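Side-chain contacts in periplasmic protein TorT (Vibrio parahaemolyticus, PDB 3O1I), which probably senses trimethylamine N-oxide in the periplasm as a type 1 solute-binding protein and passes the signal to the sensor kinase TorS: residues Asn138-Leu143 with Gln187-Met192; Tyr120-Tyr125 with Gly222-Tyr227; Thr156-Ala161 with Ile167-Ser172; Gly144-Thr147 with Thr151-Val154; Gly200-Ile205 with His230-Gly235. All coordinates share one frame; numbering follows the deposited sequence.

Contact 1. Residues Asn138-Leu143 with Gln187-Met192; sequences NIALLL and QRVIDM
Ala140 and Leu142 of the strand meet Val189 of the helix, with Met192 touching at one end, and the packing is apolar throughout. The axes of 138-142 and 187-192 run nearly antiparallel, at 166°, and approach to 10.2 Å. Val189 lies opposite Ala140 and divides its two methyl groups between the strand residues. Its CG1, anti to the backbone N (chi1 169°), reaches Ala140 CB at 3.9 Å. Its CG2, anti to the carbonyl carbon, faces the forked end of Leu142, with Leu142 CD1 and CD2 each 4.0 Å from Val189 CG2. The Leu142 and Val189 side chains pass alongside one another in opposite directions. More loosely, the terminal methyl CE of Met192 lies 4.4 Å from Ala140 CB, at the partly exposed margin of the contact.

The strand's backbone pairs with both neighbouring strands: Ala140 with Tyr197 and Val199 of one, Ile139 with His168 and Val170 of the other. In the helix, Asp191 N donates to Gln187 O at 3.0 Å. Leu141, on the alternate face of the strand, turns from the helix and packs against Val199 and Ile169. Gln187, farther round the helix, has NE2 bonded to Glu211 OE1 and touches an apolar side chain on the chain of another protein.

Helix 179-192 leaves edge strand 167-172 and leads to strand 197-200, so its crossover passes over strand 137-142, which lies between them. Such a helix packed on a parallel sheet is the beta-alpha-beta crossover of the Rossmann-like lobes of type 1 periplasmic binding proteins.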
# COMPACT_ATOMS: atom_id res chain seq x y z
N ASN D 138 -35.48 7.97 -23.19
CA ASN D 138 -34.12 8.47 -22.97
C ASN D 138 -33.25 7.39 -22.35
O ASN D 138 -33.59 6.79 -21.32
CB ASN D 138 -34.15 9.72 -22.07
CG ASN D 138 -34.77 10.92 -22.77
OD1 ASN D 138 -34.37 11.28 -23.87
ND2 ASN D 138 -35.75 11.54 -22.12
N ILE D 139 -32.11 7.14 -22.98
CA ILE D 139 -31.19 6.11 -22.53
C ILE D 139 -29.78 6.67 -22.26
O ILE D 139 -29.39 7.70 -22.81
CB ILE D 139 -31.12 4.98 -23.60
CG1 ILE D 139 -30.39 3.76 -23.04
CG2 ILE D 139 -30.43 5.49 -24.87
CD1 ILE D 139 -30.15 2.66 -24.05
N ALA D 140 -29.03 5.98 -21.40
CA ALA D 140 -27.67 6.40 -21.05
C ALA D 140 -26.63 5.36 -21.42
O ALA D 140 -26.74 4.21 -21.01
CB ALA D 140 -27.60 6.69 -19.55
N LEU D 141 -25.61 5.76 -22.17
CA LEU D 141 -24.55 4.85 -22.62
C LEU D 141 -23.28 4.82 -21.77
O LEU D 141 -22.55 5.79 -21.73
CB LEU D 141 -24.16 5.18 -24.07
CG LEU D 141 -24.99 4.55 -25.19
CD1 LEU D 141 -24.62 5.17 -26.54
CD2 LEU D 141 -24.74 3.05 -25.21
N LEU D 142 -23.02 3.70 -21.11
CA LEU D 142 -21.82 3.55 -20.30
C LEU D 142 -21.06 2.32 -20.78
O LEU D 142 -20.94 1.31 -20.08
CB LEU D 142 -22.17 3.39 -18.81
CG LEU D 142 -23.02 4.49 -18.18
CD1 LEU D 142 -23.11 4.22 -16.68
CD2 LEU D 142 -22.42 5.86 -18.43
N LEU D 143 -20.53 2.42 -21.99
CA LEU D 143 -19.81 1.34 -22.64
C LEU D 143 -18.45 1.00 -22.06
O LEU D 143 -18.21 -0.15 -21.67
CB LEU D 143 -19.67 1.66 -24.13
CG LEU D 143 -21.05 1.90 -24.77
CD1 LEU D 143 -20.89 2.30 -26.23
CD2 LEU D 143 -21.89 0.64 -24.61
N GLN D 187 -23.59 6.71 -10.97
CA GLN D 187 -24.12 7.67 -10.00
C GLN D 187 -24.46 8.97 -10.69
O GLN D 187 -25.54 9.51 -10.49
CB GLN D 187 -23.11 7.93 -8.88
CG GLN D 187 -22.59 6.67 -8.19
CD GLN D 187 -21.53 6.98 -7.14
OE1 GLN D 187 -20.72 7.91 -7.30
NE2 GLN D 187 -21.51 6.18 -6.06
N ARG D 188 -23.54 9.47 -11.50
CA ARG D 188 -23.78 10.70 -12.22
C ARG D 188 -25.05 10.52 -13.04
O ARG D 188 -25.86 11.43 -13.15
CB ARG D 188 -22.61 11.03 -13.15
CG ARG D 188 -22.70 12.42 -13.79
CD ARG D 188 -21.65 12.65 -14.88
NE ARG D 188 -20.30 12.23 -14.48
CZ ARG D 188 -19.20 12.44 -15.20
NH1 ARG D 188 -19.28 13.05 -16.38
NH2 ARG D 188 -18.03 12.01 -14.76
N VAL D 189 -25.22 9.33 -13.61
CA VAL D 189 -26.39 9.02 -14.42
C VAL D 189 -27.67 9.11 -13.61
O VAL D 189 -28.62 9.80 -13.99
CB VAL D 189 -26.27 7.62 -15.05
CG1 VAL D 189 -27.61 7.18 -15.67
CG2 VAL D 189 -25.17 7.63 -16.10
N ILE D 190 -27.70 8.40 -12.48
CA ILE D 190 -28.87 8.40 -11.61
C ILE D 190 -29.27 9.83 -11.23
O ILE D 190 -30.45 10.14 -11.10
CB ILE D 190 -28.61 7.58 -10.34
CG1 ILE D 190 -28.23 6.14 -10.72
CG2 ILE D 190 -29.86 7.53 -9.49
CD1 ILE D 190 -27.85 5.27 -9.54
N ASP D 191 -28.27 10.70 -11.08
CA ASP D 191 -28.51 12.09 -10.72
C ASP D 191 -29.13 12.94 -11.82
O ASP D 191 -29.85 13.90 -11.54
CB ASP D 191 -27.21 12.75 -10.25
CG ASP D 191 -26.78 12.26 -8.89
OD1 ASP D 191 -27.54 12.46 -7.92
OD2 ASP D 191 -25.69 11.67 -8.78
N MET D 192 -28.85 12.61 -13.08
CA MET D 192 -29.41 13.36 -14.19
C MET D 192 -30.92 13.45 -14.01
O MET D 192 -31.45 14.52 -13.73
CB MET D 192 -29.11 12.69 -15.53
CG MET D 192 -27.67 12.72 -15.96
SD MET D 192 -27.54 11.97 -17.59
CE MET D 192 -27.22 10.31 -17.16

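Contact 2. Residues Tyr120-Tyr125 with Gly222-Tyr227; sequences YEAGKY and GLVSVY
Val224 holds CG1 anti to its own N (chi1 171°), and this turns CG1 to the methyl of Ala122 while CG2 stays beside the backbone N. The Ala122 methyl makes the contact from the helix side: its CB lies 4.2 Å from Val224 CG1 and 4.0 Å from Ser225 O, so it rests partly on a side chain and partly on backbone. Ala122 and Val226 have the nearest alpha carbons, 6.3 Å apart, an approach made at the point where the strand gives way to a loop.

At the end of the strand, Ser225 points its side chain away from the helix and donates OG to Tyr227 O at 2.9 Å, meeting that oxygen almost head-on along its carbonyl bond (164°), which ties down the turn. On the helix, Lys124 NZ and Glu121 OE2 form a salt bridge of 2.9 Å within the same segment. One turn on from Ala122, Tyr125 brings its ring against that of Phe243, the planes about 10° apart.

Neighbours along the strand serve different layers: Val224 faces helix 116-127, whereas Leu223 packs on Ala208, Ile209 and Leu212 of helix 202-214. The parallel sheet thus carries helices on both faces, the three-layer alpha/beta/alpha sandwich of a periplasmic binding protein lobe.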
# COMPACT_ATOMS: atom_id res chain seq x y z
N TYR D 120 -25.53 -4.52 -31.53
CA TYR D 120 -26.75 -4.63 -32.32
C TYR D 120 -27.77 -5.43 -31.52
O TYR D 120 -28.90 -5.01 -31.31
CB TYR D 120 -26.48 -5.34 -33.65
CG TYR D 120 -27.61 -5.17 -34.64
CD1 TYR D 120 -27.64 -4.09 -35.52
CD2 TYR D 120 -28.69 -6.08 -34.67
CE1 TYR D 120 -28.70 -3.91 -36.40
CE2 TYR D 120 -29.75 -5.90 -35.54
CZ TYR D 120 -29.75 -4.81 -36.41
OH TYR D 120 -30.81 -4.62 -37.27
N GLU D 121 -27.35 -6.61 -31.06
CA GLU D 121 -28.25 -7.43 -30.28
C GLU D 121 -28.84 -6.68 -29.10
O GLU D 121 -29.97 -6.95 -28.69
CB GLU D 121 -27.53 -8.68 -29.78
CG GLU D 121 -27.88 -9.96 -30.53
CD GLU D 121 -29.35 -10.33 -30.41
OE1 GLU D 121 -29.85 -10.46 -29.26
OE2 GLU D 121 -30.01 -10.50 -31.45
N ALA D 122 -28.09 -5.72 -28.57
CA ALA D 122 -28.54 -4.94 -27.43
C ALA D 122 -29.52 -3.84 -27.82
O ALA D 122 -30.54 -3.63 -27.15
CB ALA D 122 -27.35 -4.33 -26.72
N GLY D 123 -29.21 -3.14 -28.91
CA GLY D 123 -30.08 -2.08 -29.38
C GLY D 123 -31.37 -2.66 -29.94
O GLY D 123 -32.44 -2.06 -29.82
N LYS D 124 -31.27 -3.84 -30.55
CA LYS D 124 -32.42 -4.52 -31.13
C LYS D 124 -33.42 -4.83 -30.03
O LYS D 124 -34.63 -4.76 -30.25
CB LYS D 124 -31.97 -5.81 -31.83
CG LYS D 124 -32.80 -6.21 -33.05
CD LYS D 124 -32.20 -7.42 -33.79
CE LYS D 124 -32.23 -8.70 -32.95
NZ LYS D 124 -31.70 -9.90 -33.68
N TYR D 125 -32.93 -5.19 -28.84
CA TYR D 125 -33.82 -5.51 -27.73
C TYR D 125 -34.60 -4.28 -27.28
O TYR D 125 -35.76 -4.39 -26.87
CB TYR D 125 -33.03 -6.04 -26.53
CG TYR D 125 -33.85 -6.12 -25.25
CD1 TYR D 125 -34.29 -7.34 -24.76
CD2 TYR D 125 -34.16 -4.96 -24.52
CE1 TYR D 125 -35.02 -7.43 -23.57
CE2 TYR D 125 -34.88 -5.03 -23.33
CZ TYR D 125 -35.31 -6.27 -22.86
OH TYR D 125 -35.99 -6.35 -21.66
N GLY D 222 -33.85 0.76 -16.32
CA GLY D 222 -33.62 -0.58 -16.83
C GLY D 222 -32.19 -0.80 -17.28
O GLY D 222 -31.65 0.02 -18.03
N LEU D 223 -31.59 -1.91 -16.84
CA LEU D 223 -30.20 -2.24 -17.18
C LEU D 223 -30.04 -3.20 -18.36
O LEU D 223 -30.59 -4.30 -18.37
CB LEU D 223 -29.51 -2.81 -15.94
CG LEU D 223 -29.71 -1.97 -14.68
CD1 LEU D 223 -28.94 -2.58 -13.52
CD2 LEU D 223 -29.29 -0.52 -14.95
N VAL D 224 -29.25 -2.77 -19.34
CA VAL D 224 -28.98 -3.56 -20.54
C VAL D 224 -27.47 -3.67 -20.75
O VAL D 224 -26.81 -2.66 -21.02
CB VAL D 224 -29.64 -2.89 -21.78
CG1 VAL D 224 -29.18 -3.57 -23.06
CG2 VAL D 224 -31.14 -2.96 -21.66
N SER D 225 -26.95 -4.89 -20.63
CA SER D 225 -25.52 -5.18 -20.80
C SER D 225 -25.11 -5.27 -22.27
O SER D 225 -25.95 -5.53 -23.13
CB SER D 225 -25.21 -6.52 -20.13
OG SER D 225 -24.09 -6.44 -19.26
N VAL D 226 -23.83 -5.06 -22.56
CA VAL D 226 -23.35 -5.16 -23.94
C VAL D 226 -22.62 -6.49 -24.10
O VAL D 226 -22.14 -6.82 -25.20
CB VAL D 226 -22.43 -3.99 -24.30
CG1 VAL D 226 -22.05 -4.04 -25.77
CG2 VAL D 226 -23.14 -2.69 -24.02
N TYR D 227 -22.53 -7.24 -23.01
CA TYR D 227 -21.92 -8.58 -22.99
C TYR D 227 -22.25 -9.24 -21.65
O TYR D 227 -22.84 -8.60 -20.79
CB TYR D 227 -20.40 -8.53 -23.25
CG TYR D 227 -19.53 -7.89 -22.18
CD1 TYR D 227 -19.01 -8.66 -21.13
CD2 TYR D 227 -19.20 -6.53 -22.23
CE1 TYR D 227 -18.19 -8.09 -20.16
CE2 TYR D 227 -18.38 -5.95 -21.26
CZ TYR D 227 -17.88 -6.73 -20.23
OH TYR D 227 -17.13 -6.16 -19.21

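Contact 3. Residues Thr156-Ala161 with Ile167-Ser172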
# COMPACT_ATOMS: atom_id res chain seq x y z
N THR D 156 -21.42 1.63 -33.32
CA THR D 156 -22.10 1.53 -34.60
C THR D 156 -23.05 0.33 -34.61
O THR D 156 -24.13 0.39 -35.20
CB THR D 156 -21.09 1.42 -35.77
OG1 THR D 156 -20.32 2.62 -35.84
CG2 THR D 156 -21.82 1.22 -37.09
N GLY D 157 -22.64 -0.75 -33.96
CA GLY D 157 -23.49 -1.92 -33.87
C GLY D 157 -24.76 -1.52 -33.14
O GLY D 157 -25.86 -1.65 -33.67
N PHE D 158 -24.61 -1.01 -31.91
CA PHE D 158 -25.74 -0.57 -31.11
C PHE D 158 -26.52 0.51 -31.84
O PHE D 158 -27.74 0.47 -31.92
CB PHE D 158 -25.27 0.02 -29.78
CG PHE D 158 -26.39 0.60 -28.95
CD1 PHE D 158 -27.15 -0.21 -28.10
CD2 PHE D 158 -26.71 1.96 -29.05
CE1 PHE D 158 -28.20 0.32 -27.37
CE2 PHE D 158 -27.76 2.49 -28.32
CZ PHE D 158 -28.52 1.67 -27.49
N TYR D 159 -25.80 1.49 -32.38
CA TYR D 159 -26.43 2.59 -33.09
C TYR D 159 -27.40 2.14 -34.18
O TYR D 159 -28.53 2.61 -34.23
CB TYR D 159 -25.36 3.51 -33.68
CG TYR D 159 -25.13 4.75 -32.84
CD1 TYR D 159 -24.65 4.65 -31.53
CD2 TYR D 159 -25.43 6.02 -33.33
CE1 TYR D 159 -24.48 5.79 -30.74
CE2 TYR D 159 -25.27 7.16 -32.54
CZ TYR D 159 -24.79 7.04 -31.25
OH TYR D 159 -24.64 8.17 -30.47
N GLU D 160 -26.96 1.22 -35.04
CA GLU D 160 -27.82 0.73 -36.13
C GLU D 160 -29.13 0.17 -35.63
O GLU D 160 -30.20 0.65 -35.98
CB GLU D 160 -27.10 -0.34 -36.94
CG GLU D 160 -25.87 0.14 -37.71
CD GLU D 160 -26.14 1.35 -38.59
OE1 GLU D 160 -27.28 1.49 -39.10
OE2 GLU D 160 -25.21 2.16 -38.79
N ALA D 161 -29.05 -0.87 -34.81
CA ALA D 161 -30.23 -1.51 -34.26
C ALA D 161 -31.18 -0.57 -33.52
O ALA D 161 -32.33 -0.92 -33.27
CB ALA D 161 -29.81 -2.64 -33.33
N ILE D 167 -36.03 5.76 -29.41
CA ILE D 167 -35.04 5.65 -28.35
C ILE D 167 -34.03 6.77 -28.55
O ILE D 167 -33.38 6.83 -29.59
CB ILE D 167 -34.35 4.28 -28.38
CG1 ILE D 167 -35.32 3.22 -27.84
CG2 ILE D 167 -33.06 4.31 -27.59
CD1 ILE D 167 -34.80 1.83 -27.92
N HIS D 168 -33.91 7.65 -27.56
CA HIS D 168 -32.98 8.77 -27.62
C HIS D 168 -31.83 8.52 -26.65
O HIS D 168 -32.01 7.91 -25.60
CB HIS D 168 -33.69 10.07 -27.22
CG HIS D 168 -32.85 11.30 -27.40
ND1 HIS D 168 -32.62 11.86 -28.63
CD2 HIS D 168 -32.19 12.06 -26.50
CE1 HIS D 168 -31.84 12.92 -28.49
NE2 HIS D 168 -31.57 13.07 -27.20
N ILE D 169 -30.64 9.00 -27.01
CA ILE D 169 -29.47 8.86 -26.15
C ILE D 169 -29.28 10.20 -25.45
O ILE D 169 -29.05 11.22 -26.11
CB ILE D 169 -28.20 8.51 -26.95
CG1 ILE D 169 -28.44 7.29 -27.83
CG2 ILE D 169 -27.05 8.21 -26.00
CD1 ILE D 169 -27.22 6.86 -28.63
N VAL D 170 -29.42 10.22 -24.13
CA VAL D 170 -29.25 11.45 -23.37
C VAL D 170 -27.80 11.86 -23.49
O VAL D 170 -27.49 13.03 -23.70
CB VAL D 170 -29.59 11.25 -21.88
CG1 VAL D 170 -29.33 12.53 -21.11
CG2 VAL D 170 -31.04 10.84 -21.74
N ASP D 171 -26.91 10.88 -23.35
CA ASP D 171 -25.49 11.12 -23.47
C ASP D 171 -24.73 9.81 -23.30
O ASP D 171 -25.32 8.74 -23.17
CB ASP D 171 -25.01 12.14 -22.43
CG ASP D 171 -23.96 13.10 -22.99
OD1 ASP D 171 -23.37 13.87 -22.20
OD2 ASP D 171 -23.73 13.10 -24.23
N SER D 172 -23.41 9.92 -23.30
CA SER D 172 -22.55 8.75 -23.16
C SER D 172 -21.33 9.11 -22.32
O SER D 172 -20.71 10.15 -22.53
CB SER D 172 -22.12 8.27 -24.54
OG SER D 172 -21.41 7.04 -24.46
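Tyr159, Phe158 and Ile169 make a small apolar contact between the helix and the second strand of the beta-alpha-beta unit formed by strand 137-142, helix 152-163 and strand 167-172. Ile169 enters between the two aromatic side chains, which diverge from successive positions of the helix. Its CG1 is anti to the carbonyl carbon (chi1 -53°) and the chain is extended beyond, carrying the terminal methyl CD1 out to the rings. The phenol end of Tyr159 receives it: Ile169 CD1 is 3.6 Å from Tyr159 CZ and 3.4 Å from Tyr159 OH, the two side chains crossing obliquely. Phe158 offers a ring edge, with CE2 4.4 Å from Ile169 CD1 and the methyl near the ring plane.

The two aromatics sit in different surroundings. Phe158 is buried and also packs on Ile139 of the neighbouring strand, while Tyr159 is exposed and touches a crystal neighbour, which may influence where its ring rests. Ile169 in turn touches Leu141.

With Ile169 CD1 as the shared element and a hydroxyl that meets only carbon across this interface, cohesion here comes from dispersion and the exclusion of water, the exposed Tyr159 contributing its phenol end.

Contact 4. Residues Gly144-Thr147 with Thr151-Val154; sequences GPRT and TKPV
From Pro145 to Thr147 the backbone bends round the side-chain hydroxyl of Thr151. The chain enters through Gly144, whose backbone angles (phi 161°, psi -150°) leave no room for a beta carbon, and Pro145 then brings its carbonyl O to 3.8 Å from Thr151 OG1. Arg146 comes closest: its CA is 3.5 Å and its C 3.7 Å from Thr151 OG1, contacts of van der Waals kind.

Arg146 starts away from the other segment, but its chain folds at chi2 and chi3 (-57° at the latter) and swings the guanidinium back over it. There NH1 meets the methyl CG2 of Thr151 at 3.8 Å, and NH2 approaches Lys152 CE at 4.2 Å, both obliquely to the plane. Arg146 NH2 and Lys152 NZ, 4.4 Å apart, are like charges that solvent may screen; both residues are exposed and touch crystal neighbours. Thr147 closes the walk, its N passing Thr151 OG1 and its own OG1 donating to Arg146 O from above the carbonyl plane.

Thr151 is buried and leans on Trp174, while Pro145 packs on Asn177. The segments are the first part of the loop after strand 137-142 and the start of helix 152-163, a beta-alpha connection whose counterparts border the ligand cleft in type 1 periplasmic binding proteins.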
# COMPACT_ATOMS: atom_id res chain seq x y z
N GLY D 144 -17.55 1.97 -22.00
CA GLY D 144 -16.23 1.71 -21.44
C GLY D 144 -15.22 2.75 -21.86
O GLY D 144 -15.58 3.91 -22.07
N PRO D 145 -13.94 2.37 -21.98
CA PRO D 145 -12.87 3.30 -22.37
C PRO D 145 -13.03 3.99 -23.73
O PRO D 145 -14.08 4.56 -24.03
CB PRO D 145 -11.61 2.43 -22.27
CG PRO D 145 -12.13 1.05 -22.50
CD PRO D 145 -13.40 1.03 -21.72
N ARG D 146 -11.98 3.95 -24.55
CA ARG D 146 -12.01 4.57 -25.87
C ARG D 146 -11.21 3.80 -26.91
O ARG D 146 -10.59 4.39 -27.80
CB ARG D 146 -11.50 6.01 -25.80
CG ARG D 146 -12.54 7.05 -25.39
CD ARG D 146 -13.57 7.28 -26.50
NE ARG D 146 -12.96 7.70 -27.76
CZ ARG D 146 -13.63 8.09 -28.84
NH1 ARG D 146 -14.96 8.12 -28.83
NH2 ARG D 146 -12.98 8.44 -29.94
N THR D 147 -11.21 2.47 -26.80
CA THR D 147 -10.49 1.62 -27.76
C THR D 147 -11.02 0.18 -27.91
O THR D 147 -11.97 -0.03 -28.67
CB THR D 147 -8.98 1.56 -27.42
OG1 THR D 147 -8.44 2.89 -27.33
CG2 THR D 147 -8.21 0.81 -28.51
N THR D 151 -16.01 0.90 -28.17
CA THR D 151 -16.54 2.11 -28.78
C THR D 151 -17.10 1.79 -30.18
O THR D 151 -17.90 0.86 -30.34
CB THR D 151 -15.47 3.23 -28.90
OG1 THR D 151 -14.83 3.43 -27.62
CG2 THR D 151 -16.11 4.57 -29.32
N LYS D 152 -16.65 2.54 -31.18
CA LYS D 152 -17.10 2.40 -32.56
C LYS D 152 -17.47 0.99 -33.02
O LYS D 152 -18.40 0.81 -33.81
CB LYS D 152 -16.06 3.07 -33.47
CG LYS D 152 -15.72 4.45 -32.89
CD LYS D 152 -15.15 5.44 -33.86
CE LYS D 152 -15.05 6.80 -33.18
NZ LYS D 152 -14.46 7.86 -34.04
N PRO D 153 -16.76 -0.03 -32.53
CA PRO D 153 -17.16 -1.37 -32.98
C PRO D 153 -18.58 -1.66 -32.47
O PRO D 153 -19.50 -1.89 -33.26
CB PRO D 153 -16.12 -2.27 -32.34
CG PRO D 153 -14.90 -1.40 -32.33
CD PRO D 153 -15.44 -0.07 -31.88
N VAL D 154 -18.74 -1.63 -31.15
CA VAL D 154 -20.03 -1.87 -30.50
C VAL D 154 -21.01 -0.71 -30.71
O VAL D 154 -22.21 -0.92 -30.86
CB VAL D 154 -19.85 -2.08 -28.98
CG1 VAL D 154 -21.18 -1.97 -28.27
CG2 VAL D 154 -19.25 -3.43 -28.73

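Contact 5. Residues Gly200-Ile205 with His230-Gly235; sequences GSAVAI and HGVYRG
The first turn of helix 202-214 lies beside that of helix 230-236, and Ala202 and Val232 come nearest, their alpha carbons 6.0 Å apart. Val232 CG2 is central to the contact. Set anti to the carbonyl carbon, with CG1 anti to N (chi1 174°), it touches two residues one turn apart: Val232 CG2 is 3.5 Å from Ala202 CB and 3.8 Å from Ile205 CG2. Ala202 is met from its flank, its CA and CB both bordering the methyl. Ile205 presents its branch methyl CG2 to Val232 while the rest of its side chain leads off to Leu223 and Ser225. Gly231 and Gly235 face the same neighbour without side chains, which leaves this side of helix 230-236 smooth apart from Val232.

A serine caps the start of helix 202-214: Ser201 OG accepts from Ala204 N at 2.9 Å in a nearly straight bond (171°). Ile205 N donates to Ser201 O, also at 2.9 Å, and begins the regular helical ladder. At the second helix, Val232 N is bonded to Ser229 OG.

The farther side of helix 230-236 looks to other proteins of the assembly. His230 and Tyr233 pack on one neighbouring chain, and outside this contact Arg234 NH2 is paired with an acidic side chain of a second neighbouring chain. Two helices that flank strand 222-225 in sequence thus meet through aliphatic side chains, packing side by side on the alpha/beta/alpha lobe, next to residues that touch other chains of the assembly.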
# COMPACT_ATOMS: atom_id res chain seq x y z
N GLY D 200 -24.54 -0.53 -20.84
CA GLY D 200 -23.10 -0.43 -20.72
C GLY D 200 -22.39 -1.75 -20.54
O GLY D 200 -22.97 -2.81 -20.76
N SER D 201 -21.12 -1.68 -20.15
CA SER D 201 -20.30 -2.87 -19.95
C SER D 201 -20.82 -3.73 -18.83
O SER D 201 -21.63 -3.29 -18.01
CB SER D 201 -18.88 -2.46 -19.62
OG SER D 201 -18.88 -1.60 -18.49
N ALA D 202 -20.36 -4.96 -18.76
CA ALA D 202 -20.82 -5.81 -17.69
C ALA D 202 -20.39 -5.15 -16.40
O ALA D 202 -21.04 -5.31 -15.36
CB ALA D 202 -20.22 -7.20 -17.81
N VAL D 203 -19.28 -4.42 -16.47
CA VAL D 203 -18.74 -3.71 -15.32
C VAL D 203 -19.75 -2.64 -14.92
O VAL D 203 -20.26 -2.64 -13.80
CB VAL D 203 -17.35 -3.07 -15.67
CG1 VAL D 203 -16.86 -2.15 -14.54
CG2 VAL D 203 -16.33 -4.17 -15.91
N ALA D 204 -20.05 -1.74 -15.85
CA ALA D 204 -21.01 -0.69 -15.56
C ALA D 204 -22.29 -1.29 -14.95
O ALA D 204 -22.64 -0.99 -13.81
CB ALA D 204 -21.33 0.08 -16.83
N ILE D 205 -22.97 -2.14 -15.72
CA ILE D 205 -24.21 -2.75 -15.26
C ILE D 205 -24.07 -3.37 -13.88
O ILE D 205 -24.91 -3.12 -13.02
CB ILE D 205 -24.76 -3.81 -16.29
CG1 ILE D 205 -25.71 -3.12 -17.28
CG2 ILE D 205 -25.51 -4.95 -15.57
CD1 ILE D 205 -25.04 -2.15 -18.23
N HIS D 230 -20.49 -13.29 -14.95
CA HIS D 230 -21.15 -13.96 -13.84
C HIS D 230 -22.01 -13.02 -13.02
O HIS D 230 -22.90 -13.47 -12.29
CB HIS D 230 -20.13 -14.63 -12.93
CG HIS D 230 -19.29 -15.67 -13.60
ND1 HIS D 230 -19.18 -16.96 -13.12
CD2 HIS D 230 -18.51 -15.61 -14.71
CE1 HIS D 230 -18.36 -17.65 -13.91
NE2 HIS D 230 -17.94 -16.85 -14.88
N GLY D 231 -21.76 -11.73 -13.12
CA GLY D 231 -22.53 -10.78 -12.35
C GLY D 231 -23.77 -10.37 -13.10
O GLY D 231 -24.87 -10.35 -12.54
N VAL D 232 -23.59 -10.03 -14.37
CA VAL D 232 -24.70 -9.64 -15.23
C VAL D 232 -25.67 -10.82 -15.38
O VAL D 232 -26.87 -10.62 -15.57
CB VAL D 232 -24.21 -9.18 -16.62
CG1 VAL D 232 -25.38 -8.93 -17.55
CG2 VAL D 232 -23.38 -7.91 -16.47
N TYR D 233 -25.15 -12.04 -15.27
CA TYR D 233 -25.98 -13.23 -15.35
C TYR D 233 -26.87 -13.29 -14.11
O TYR D 233 -28.09 -13.33 -14.25
CB TYR D 233 -25.12 -14.50 -15.41
CG TYR D 233 -25.92 -15.77 -15.26
CD1 TYR D 233 -26.76 -16.24 -16.28
CD2 TYR D 233 -25.86 -16.50 -14.07
CE1 TYR D 233 -27.51 -17.42 -16.12
CE2 TYR D 233 -26.61 -17.67 -13.90
CZ TYR D 233 -27.43 -18.12 -14.92
OH TYR D 233 -28.14 -19.28 -14.71
N ARG D 234 -26.28 -13.30 -12.92
CA ARG D 234 -27.07 -13.35 -11.68
C ARG D 234 -28.15 -12.27 -11.69
O ARG D 234 -29.21 -12.42 -11.07
CB ARG D 234 -26.18 -13.14 -10.45
CG ARG D 234 -26.82 -13.67 -9.20
CD ARG D 234 -26.28 -13.01 -7.96
NE ARG D 234 -27.12 -11.91 -7.47
CZ ARG D 234 -27.22 -10.70 -8.02
NH1 ARG D 234 -26.54 -10.39 -9.12
NH2 ARG D 234 -27.99 -9.79 -7.45
N GLY D 235 -27.87 -11.17 -12.38
CA GLY D 235 -28.83 -10.08 -12.46
C GLY D 235 -30.00 -10.46 -13.35
O GLY D 235 -31.15 -10.09 -13.08

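All five contacts belong to one lobe, and its four-stranded parallel sheet ties most of them together. Contacts 1 and 3 share adjacent strands, with Asn138 packed on Val170; their centres are 13 Å apart. Contact 4 is the loop and helix start linking those two, its centre about 17 Å from that of contact 1. Contacts 2 and 3 pack helix on helix, their centres 10 Å apart, where Tyr120 and Lys124 meet Ala161. Contacts 2 and 5 alternate along the chain, and Val224 is hydrogen-bonded to Gly200. Val226 touches both Leu143 and Val154, so the ends of strands 137-142 and 222-225 and the start of helix 152-163 converge, probably near the interlobe ligand cleft.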